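Local structure of uncharacterized protein (Candida albicans, 5K04) at residues Q421-D426 / G660-N665; Y448-N453 / I565-N570; K706-Q711 / S738-V743. The protein probably serves as the non-catalytic, helical-repeat MDM20 subunit of the NatB complex, which acetylates protein N-termini. All blocks are in the same frame, centred on the assembly; numbering follows the deposited sequence.

Interaction 1. Residues Q421-D426 / G660-N665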
loop_
_atom_site.group_PDB
_atom_site.type_symbol
_atom_site.label_atom_id
_atom_site.label_comp_id
_atom_site.label_asym_id
_atom_site.label_seq_id
_atom_site.Cartn_x
_atom_site.Cartn_y
_atom_site.Cartn_z
ATOM N N GLN A 421 17.648 11.847 -9.093
ATOM C CA GLN A 421 18.439 13.029 -8.757
ATOM C C GLN A 421 18.845 13.836 -9.985
ATOM O O GLN A 421 19.344 14.958 -9.841
ATOM C CB GLN A 421 19.719 12.630 -8.012
ATOM C CG GLN A 421 19.503 11.767 -6.790
ATOM C CD GLN A 421 18.541 12.415 -5.811
ATOM O OE1 GLN A 421 18.779 13.514 -5.323
ATOM N NE2 GLN A 421 17.425 11.743 -5.548
ATOM N N LEU A 422 18.691 13.272 -11.172
ATOM C CA LEU A 422 19.174 13.846 -12.413
ATOM C C LEU A 422 17.989 14.136 -13.328
ATOM O O LEU A 422 16.835 13.834 -13.000
ATOM C CB LEU A 422 20.158 12.896 -13.100
ATOM C CG LEU A 422 21.364 12.467 -12.268
ATOM C CD1 LEU A 422 22.167 11.381 -13.017
ATOM C CD2 LEU A 422 22.249 13.669 -11.895
ATOM N N ASN A 423 18.297 14.747 -14.477
ATOM C CA ASN A 423 17.325 14.987 -15.531
ATOM C C ASN A 423 17.226 13.814 -16.502
ATOM O O ASN A 423 16.702 13.971 -17.612
ATOM C CB ASN A 423 17.668 16.285 -16.265
ATOM C CG ASN A 423 17.597 17.487 -15.352
ATOM O OD1 ASN A 423 16.559 17.770 -14.737
ATOM N ND2 ASN A 423 18.705 18.194 -15.243
ATOM N N THR A 424 17.711 12.640 -16.086
ATOM C CA THR A 424 17.645 11.399 -16.854
ATOM C C THR A 424 16.288 10.709 -16.658
ATOM O O THR A 424 16.190 9.536 -16.294
ATOM C CB THR A 424 18.786 10.488 -16.422
ATOM O OG1 THR A 424 18.719 10.302 -15.000
ATOM C CG2 THR A 424 20.116 11.110 -16.759
ATOM N N ASN A 425 15.218 11.465 -16.915
ATOM C CA ASN A 425 13.873 11.012 -16.564
ATOM C C ASN A 425 13.393 9.878 -17.463
ATOM O O ASN A 425 12.421 9.189 -17.128
ATOM C CB ASN A 425 12.941 12.214 -16.625
ATOM C CG ASN A 425 13.532 13.436 -15.924
ATOM O OD1 ASN A 425 14.083 13.340 -14.819
ATOM N ND2 ASN A 425 13.453 14.581 -16.586
ATOM N N ASP A 426 14.128 9.663 -18.551
ATOM C CA ASP A 426 13.909 8.641 -19.567
ATOM C C ASP A 426 14.025 7.217 -19.014
ATOM O O ASP A 426 13.438 6.291 -19.574
ATOM C CB ASP A 426 14.988 8.881 -20.644
ATOM C CG ASP A 426 14.511 8.677 -22.007
ATOM O OD1 ASP A 426 13.939 7.606 -22.281
ATOM O OD2 ASP A 426 14.728 9.588 -22.830
ATOM N N GLY A 660 17.935 17.092 -11.083
ATOM C CA GLY A 660 16.632 16.817 -11.666
ATOM C C GLY A 660 15.603 17.918 -11.478
ATOM O O GLY A 660 14.586 17.917 -12.181
ATOM N N GLU A 661 15.830 18.848 -10.540
ATOM C CA GLU A 661 14.897 19.959 -10.354
ATOM C C GLU A 661 14.737 20.791 -11.606
ATOM O O GLU A 661 13.734 21.498 -11.734
ATOM C CB GLU A 661 15.357 20.923 -9.267
ATOM C CG GLU A 661 15.563 20.345 -7.917
ATOM C CD GLU A 661 16.464 21.233 -7.108
ATOM O OE1 GLU A 661 17.633 20.853 -6.892
ATOM O OE2 GLU A 661 16.018 22.336 -6.743
ATOM N N LEU A 662 15.732 20.773 -12.498
ATOM C CA LEU A 662 15.629 21.565 -13.715
ATOM C C LEU A 662 14.453 21.105 -14.569
ATOM O O LEU A 662 13.617 21.914 -14.984
ATOM C CB LEU A 662 16.943 21.489 -14.493
ATOM C CG LEU A 662 16.880 22.165 -15.856
ATOM C CD1 LEU A 662 16.640 23.663 -15.685
ATOM C CD2 LEU A 662 18.163 21.914 -16.602
ATOM N N THR A 663 14.353 19.799 -14.820
ATOM C CA THR A 663 13.255 19.320 -15.650
ATOM C C THR A 663 11.944 19.237 -14.876
ATOM O O THR A 663 10.869 19.365 -15.475
ATOM C CB THR A 663 13.613 17.973 -16.280
ATOM O OG1 THR A 663 14.123 17.069 -15.294
ATOM C CG2 THR A 663 14.655 18.178 -17.376
ATOM N N GLN A 664 12.006 19.069 -13.553
ATOM C CA GLN A 664 10.788 19.155 -12.750
ATOM C C GLN A 664 10.145 20.542 -12.865
ATOM O O GLN A 664 8.945 20.666 -13.149
ATOM C CB GLN A 664 11.100 18.844 -11.288
ATOM C CG GLN A 664 11.327 17.398 -10.953
ATOM C CD GLN A 664 11.409 17.211 -9.441
ATOM O OE1 GLN A 664 12.428 17.531 -8.817
ATOM N NE2 GLN A 664 10.320 16.726 -8.840
ATOM N N ASN A 665 10.925 21.599 -12.588
ATOM C CA ASN A 665 10.398 22.958 -12.661
ATOM C C ASN A 665 10.000 23.320 -14.088
ATOM O O ASN A 665 8.973 23.970 -14.310
ATOM C CB ASN A 665 11.434 23.961 -12.151
ATOM C CG ASN A 665 11.772 23.773 -10.693
ATOM O OD1 ASN A 665 10.982 23.232 -9.904
ATOM N ND2 ASN A 665 12.963 24.232 -10.318
#
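Asn423 and Thr663 carry the polar part of this contact, in which a loop side chain supplies the acceptor for a neighbouring helix. Two donors of Thr663 converge on Asn423 OD1. The hydroxyl OG1 lies 2.6 Å from OD1 and only 17° from the plane of its carbonyl, whereas the backbone N of Thr663, 3.0 Å from OD1, sits well above that plane. With chi1 at 49°, OG1 of Thr663 stands between its own backbone N and carbonyl carbon, close enough to its N for both to address one oxygen. The other end of the amide, Asn423 ND2, donates to Gln711 OE1, so partners at both ends fix the rotation of the group.

Backbone polar contact is limited to one bond, from Gly660 N to Gln421 O (2.8 Å). Beside it the chains come close: Gly660 CA is 3.3 Å from Leu422 O.

Van der Waals contact is slighter. Thr663 CG2 lies 3.7 Å from Asn423 CB, and the side chain of Leu662 crosses that of Asn423 at about a right angle, its CB 3.8 Å from ND2.

A loop amide that accepts from both a backbone N and a hydroxyl near the N-terminal end of helix 661-682 here ties that helix to the loop between helices 409-419 and 429-434, joining parts far apart in the sequence of an all-alpha chain whose family belongs to the TPR clan.

Interaction 2. Residues Y448-N453 / I565-N570; sequences YLTTTN and IDVPVN
Thr450 meets Val567 and Val569 where two loops of the helical fold come together: a type I beta turn, Leu449 to Thr452, faces an inverse gamma turn centred on Pro568. Each turn is held by its own backbone bond, from Thr452 N to Leu449 O and from Val569 N to Val567 O. No hydrogen bond passes between the loops, so the fit depends on how the side chains are angled.

Val567 works as a fork. Its chi1 of 175° places CG1 anti to the backbone N, and this methyl approaches Thr450, whose side chain crosses that of the valine obliquely; CG1 is 3.9 Å from Thr450 OG1 and 4.0 Å from Thr450 CB. The other methyl, CG2, turns to Tyr448 and stands 4.2 Å from the ring atom CD1, the two side chains being roughly perpendicular. The same ring also packs on Leu413, Met416 and Lys417 of helix 409-419, which places this edge of the contact against that helix.

Thr450 offers different atoms to different neighbours. OG1, already hydrogen-bonded to Tyr447 O, receives CG1 of Val569 at 3.8 Å as a van der Waals contact, with the side chains again crossing near a right angle. Its methyl CG2 instead rests 3.6 Å from Pro568 O. Lys514 NZ hydrogen-bonds to the carbonyl oxygens of Thr450 and Thr452.

The proline ring closes the interface. Thr451 lies across it at about a right angle, its CG2 anti to the carbonyl carbon, and this methyl touches the ring at CG (3.7 Å) more closely than at CD (4.2 Å).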
loop_
_atom_site.group_PDB
_atom_site.type_symbol
_atom_site.label_atom_id
_atom_site.label_comp_id
_atom_site.label_asym_id
_atom_site.label_seq_id
_atom_site.Cartn_x
_atom_site.Cartn_y
_atom_site.Cartn_z
ATOM N N TYR A 448 8.402 6.259 -7.054
ATOM C CA TYR A 448 9.660 6.090 -7.776
ATOM C C TYR A 448 9.585 6.655 -9.191
ATOM O O TYR A 448 10.627 6.925 -9.791
ATOM C CB TYR A 448 10.067 4.602 -7.836
ATOM C CG TYR A 448 10.767 4.084 -6.595
ATOM C CD1 TYR A 448 12.126 4.328 -6.374
ATOM C CD2 TYR A 448 10.069 3.359 -5.645
ATOM C CE1 TYR A 448 12.774 3.863 -5.226
ATOM C CE2 TYR A 448 10.689 2.895 -4.496
ATOM C CZ TYR A 448 12.050 3.139 -4.292
ATOM O OH TYR A 448 12.648 2.673 -3.156
ATOM N N LEU A 449 8.378 6.836 -9.730
ATOM C CA LEU A 449 8.174 7.387 -11.063
ATOM C C LEU A 449 7.945 8.897 -11.048
ATOM O O LEU A 449 7.637 9.479 -12.095
ATOM C CB LEU A 449 6.995 6.684 -11.728
ATOM C CG LEU A 449 7.082 5.154 -11.823
ATOM C CD1 LEU A 449 5.712 4.559 -12.154
ATOM C CD2 LEU A 449 8.122 4.731 -12.882
ATOM N N THR A 450 8.114 9.533 -9.886
ATOM C CA THR A 450 7.819 10.956 -9.714
ATOM C C THR A 450 8.422 11.819 -10.826
ATOM O O THR A 450 7.742 12.686 -11.387
ATOM C CB THR A 450 8.330 11.399 -8.338
ATOM O OG1 THR A 450 7.615 10.698 -7.303
ATOM C CG2 THR A 450 8.195 12.914 -8.145
ATOM N N THR A 451 9.695 11.591 -11.165
ATOM C CA THR A 451 10.440 12.443 -12.095
ATOM C C THR A 451 10.360 11.981 -13.544
ATOM O O THR A 451 10.970 12.612 -14.413
ATOM C CB THR A 451 11.920 12.511 -11.688
ATOM O OG1 THR A 451 12.503 11.203 -11.789
ATOM C CG2 THR A 451 12.069 13.017 -10.252
ATOM N N THR A 452 9.635 10.902 -13.827
ATOM C CA THR A 452 9.517 10.419 -15.194
ATOM C C THR A 452 8.942 11.502 -16.107
ATOM O O THR A 452 8.124 12.330 -15.692
ATOM C CB THR A 452 8.654 9.151 -15.234
ATOM O OG1 THR A 452 7.420 9.382 -14.543
ATOM C CG2 THR A 452 9.401 8.005 -14.555
ATOM N N ASN A 453 9.393 11.477 -17.378
ATOM C CA ASN A 453 9.158 12.454 -18.434
ATOM C C ASN A 453 7.743 12.335 -19.005
ATOM O O ASN A 453 7.173 11.235 -19.061
ATOM C CB ASN A 453 10.182 12.265 -19.555
ATOM C CG ASN A 453 10.233 10.826 -20.068
ATOM O OD1 ASN A 453 10.381 9.873 -19.295
ATOM N ND2 ASN A 453 10.084 10.664 -21.390
ATOM N N ILE A 565 20.141 10.573 -0.145
ATOM C CA ILE A 565 19.283 11.146 -1.164
ATOM C C ILE A 565 17.886 10.514 -1.104
ATOM O O ILE A 565 17.697 9.367 -0.677
ATOM C CB ILE A 565 19.899 10.961 -2.561
ATOM C CG1 ILE A 565 20.026 9.479 -2.879
ATOM C CG2 ILE A 565 21.264 11.629 -2.661
ATOM C CD1 ILE A 565 19.918 9.198 -4.321
ATOM N N ASP A 566 16.906 11.282 -1.552
ATOM C CA ASP A 566 15.507 10.905 -1.536
ATOM C C ASP A 566 14.936 11.075 -2.939
ATOM O O ASP A 566 15.388 11.933 -3.701
ATOM C CB ASP A 566 14.723 11.783 -0.539
ATOM C CG ASP A 566 15.065 11.484 0.908
ATOM O OD1 ASP A 566 15.328 10.301 1.224
ATOM O OD2 ASP A 566 15.056 12.430 1.723
ATOM N N VAL A 567 13.959 10.244 -3.290
ATOM C CA VAL A 567 13.136 10.625 -4.440
ATOM C C VAL A 567 12.425 11.938 -4.115
ATOM O O VAL A 567 11.900 12.108 -2.995
ATOM C CB VAL A 567 12.145 9.505 -4.801
ATOM C CG1 VAL A 567 11.183 9.943 -5.922
ATOM C CG2 VAL A 567 12.919 8.244 -5.241
ATOM N N PRO A 568 12.450 12.908 -5.001
ATOM C CA PRO A 568 11.927 14.259 -4.696
ATOM C C PRO A 568 10.416 14.387 -4.855
ATOM O O PRO A 568 9.889 15.072 -5.752
ATOM C CB PRO A 568 12.693 15.137 -5.696
ATOM C CG PRO A 568 13.002 14.238 -6.844
ATOM C CD PRO A 568 13.240 12.876 -6.247
ATOM N N VAL A 569 9.693 13.750 -3.945
ATOM C CA VAL A 569 8.243 13.863 -3.921
ATOM C C VAL A 569 7.872 15.251 -3.425
ATOM O O VAL A 569 8.631 15.890 -2.688
ATOM C CB VAL A 569 7.612 12.771 -3.033
ATOM C CG1 VAL A 569 7.908 11.360 -3.606
ATOM C CG2 VAL A 569 8.084 12.912 -1.582
ATOM N N ASN A 570 6.689 15.722 -3.838
ATOM C CA ASN A 570 6.137 17.013 -3.398
ATOM C C ASN A 570 4.629 16.833 -3.213
ATOM O O ASN A 570 3.853 16.971 -4.165
ATOM C CB ASN A 570 6.451 18.131 -4.390
ATOM C CG ASN A 570 6.146 19.518 -3.813
ATOM O OD1 ASN A 570 5.462 19.642 -2.796
ATOM N ND2 ASN A 570 6.656 20.559 -4.462
#

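Interaction 3. Residues K706-Q711 / S738-V743; sequences KLVQRQ and SIEDCV
Gln711 reaches toward Ile739 across two nearly antiparallel helices; the axes of segments 707-711 and 738-743 come within 9.6 Å, with their directions 168° apart. It is instructive to follow this glutamine outward, because a polar side chain here packs as part of an apolar interface. CB starts out in the direction of the partner helix, and CG continues from it anti to the carbonyl carbon, beside the backbone N. Neither carbon is the point of contact; they carry the amide to it. At CD the chain arrives, 3.6 Å from Ile739 CG2. The same methyl lies 3.5 Å from OE1 and 3.5 Å from NE2, nearly equidistant from the three atoms, while OE1 also comes to 3.8 Å from Ile739 CD1.

The polar atoms find their partners elsewhere than in this packing. NE2 turns back on its own helix and donates to Leu707 O, one turn earlier, at 3.0 Å and with an N-H...O angle of 163°. That oxygen accepts the backbone N of Gln711 as well, the two donors arriving from opposite faces of its carbonyl plane. OE1 accepts from Asn423 ND2, leaving both ends of a buried amide bonded.

Val708 extends the interface. Its CG2 meets Val743 CG1 at 3.6 Å, the two side chains sliding past each other in opposite directions, and its CG1 lies 3.9 Å from Glu740 CB, toward the more open margin.

The two consecutive helices, 707-717 and 729-747, form an antiparallel hairpin. Helix 661-682 lies against both of them: Leu662 touches Leu707 and Gln711, and Thr663 touches Val743. No strands contribute anywhere in this chain.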
loop_
_atom_site.group_PDB
_atom_site.type_symbol
_atom_site.label_atom_id
_atom_site.label_comp_id
_atom_site.label_asym_id
_atom_site.label_seq_id
_atom_site.Cartn_x
_atom_site.Cartn_y
_atom_site.Cartn_z
ATOM N N LYS A 706 21.197 27.148 -23.142
ATOM C CA LYS A 706 22.054 26.004 -23.482
ATOM C C LYS A 706 22.186 25.024 -22.312
ATOM O O LYS A 706 23.282 24.582 -21.961
ATOM C CB LYS A 706 23.430 26.482 -23.961
ATOM C CG LYS A 706 23.401 27.309 -25.254
ATOM C CD LYS A 706 24.804 27.610 -25.770
ATOM C CE LYS A 706 24.753 28.271 -27.138
ATOM N NZ LYS A 706 26.105 28.687 -27.626
ATOM N N LEU A 707 21.045 24.672 -21.714
ATOM C CA LEU A 707 21.057 23.836 -20.518
ATOM C C LEU A 707 21.575 22.432 -20.814
ATOM O O LEU A 707 22.216 21.809 -19.959
ATOM C CB LEU A 707 19.648 23.780 -19.920
ATOM C CG LEU A 707 19.103 25.166 -19.589
ATOM C CD1 LEU A 707 17.614 25.145 -19.287
ATOM C CD2 LEU A 707 19.909 25.731 -18.425
ATOM N N VAL A 708 21.303 21.922 -22.015
ATOM C CA VAL A 708 21.807 20.617 -22.429
ATOM C C VAL A 708 23.324 20.649 -22.570
ATOM O O VAL A 708 24.030 19.853 -21.945
ATOM C CB VAL A 708 21.126 20.190 -23.743
ATOM C CG1 VAL A 708 21.718 18.892 -24.262
ATOM C CG2 VAL A 708 19.632 20.042 -23.519
ATOM N N GLN A 709 23.840 21.573 -23.392
ATOM C CA GLN A 709 25.276 21.643 -23.677
ATOM C C GLN A 709 26.079 21.780 -22.396
ATOM O O GLN A 709 27.072 21.076 -22.185
ATOM C CB GLN A 709 25.589 22.826 -24.608
ATOM C CG GLN A 709 25.050 22.726 -26.030
ATOM C CD GLN A 709 23.561 23.054 -26.156
ATOM O OE1 GLN A 709 22.913 23.507 -25.209
ATOM N NE2 GLN A 709 23.014 22.813 -27.337
ATOM N N ARG A 710 25.656 22.690 -21.524
ATOM C CA ARG A 710 26.368 22.902 -20.273
ATOM C C ARG A 710 26.363 21.644 -19.406
ATOM O O ARG A 710 27.369 21.316 -18.772
ATOM C CB ARG A 710 25.748 24.103 -19.565
ATOM C CG ARG A 710 25.925 25.368 -20.414
ATOM C CD ARG A 710 25.042 26.529 -20.004
ATOM N NE ARG A 710 25.288 26.946 -18.632
ATOM C CZ ARG A 710 24.440 27.690 -17.931
ATOM N NH1 ARG A 710 23.306 28.093 -18.488
ATOM N NH2 ARG A 710 24.724 28.024 -16.682
ATOM N N GLN A 711 25.245 20.912 -19.385
ATOM C CA GLN A 711 25.212 19.635 -18.674
ATOM C C GLN A 711 26.164 18.622 -19.312
ATOM O O GLN A 711 26.871 17.893 -18.603
ATOM C CB GLN A 711 23.781 19.094 -18.640
ATOM C CG GLN A 711 22.927 19.657 -17.512
ATOM C CD GLN A 711 21.491 19.154 -17.577
ATOM O OE1 GLN A 711 21.112 18.186 -16.905
ATOM N NE2 GLN A 711 20.692 19.799 -18.414
ATOM N N SER A 738 19.929 10.983 -22.669
ATOM C CA SER A 738 18.667 11.062 -21.934
ATOM C C SER A 738 18.391 12.483 -21.471
ATOM O O SER A 738 17.251 12.954 -21.531
ATOM C CB SER A 738 18.687 10.114 -20.730
ATOM O OG SER A 738 17.548 10.310 -19.910
ATOM N N ILE A 739 19.419 13.168 -20.967
ATOM C CA ILE A 739 19.258 14.566 -20.581
ATOM C C ILE A 739 18.803 15.381 -21.781
ATOM O O ILE A 739 17.867 16.181 -21.693
ATOM C CB ILE A 739 20.569 15.115 -19.985
ATOM C CG1 ILE A 739 20.791 14.553 -18.582
ATOM C CG2 ILE A 739 20.570 16.638 -19.974
ATOM C CD1 ILE A 739 22.219 14.741 -18.100
ATOM N N GLU A 740 19.440 15.153 -22.930
ATOM C CA GLU A 740 19.110 15.892 -24.144
ATOM C C GLU A 740 17.661 15.658 -24.550
ATOM O O GLU A 740 16.869 16.600 -24.649
ATOM C CB GLU A 740 20.063 15.480 -25.273
ATOM C CG GLU A 740 19.738 16.131 -26.631
ATOM C CD GLU A 740 20.922 16.147 -27.596
ATOM O OE1 GLU A 740 22.005 15.642 -27.249
ATOM O OE2 GLU A 740 20.761 16.672 -28.705
ATOM N N ASP A 741 17.300 14.391 -24.778
ATOM C CA ASP A 741 15.945 14.059 -25.206
ATOM C C ASP A 741 14.894 14.625 -24.248
ATOM O O ASP A 741 13.897 15.214 -24.683
ATOM C CB ASP A 741 15.808 12.538 -25.331
ATOM C CG ASP A 741 16.720 11.949 -26.400
ATOM O OD1 ASP A 741 17.039 12.656 -27.379
ATOM O OD2 ASP A 741 17.115 10.776 -26.265
ATOM N N CYS A 742 15.105 14.476 -22.938
ATOM C CA CYS A 742 14.063 14.905 -22.006
ATOM C C CYS A 742 13.985 16.434 -21.934
ATOM O O CYS A 742 12.890 17.003 -21.920
ATOM C CB CYS A 742 14.285 14.264 -20.626
ATOM S SG CYS A 742 14.155 12.478 -20.569
ATOM N N VAL A 743 15.131 17.119 -21.959
ATOM C CA VAL A 743 15.130 18.582 -21.861
ATOM C C VAL A 743 14.612 19.227 -23.145
ATOM O O VAL A 743 13.860 20.202 -23.094
ATOM C CB VAL A 743 16.539 19.099 -21.512
ATOM C CG1 VAL A 743 16.606 20.612 -21.696
ATOM C CG2 VAL A 743 16.900 18.738 -20.088
#

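How the interactions relate
Along the chain, interaction 2 is nested inside the loop closed by interaction 1, and interaction 3 follows both. In space interaction 1 is the middle member, its centre about 9 Å from that of interaction 2 and about 10 Å from that of interaction 3, while the outer two centres are about 19 Å apart. Gln421 NE2, through a probable hydrogen bond to Asp566 O, connects the first two; Thr424 and Asp426 pack on Ser738 to connect the first and third. The loop following helix 409-419 thus touches both the inter-helix loops of interaction 2 and the hairpin of interaction 3, knitting C-terminal helices onto the middle of the chain.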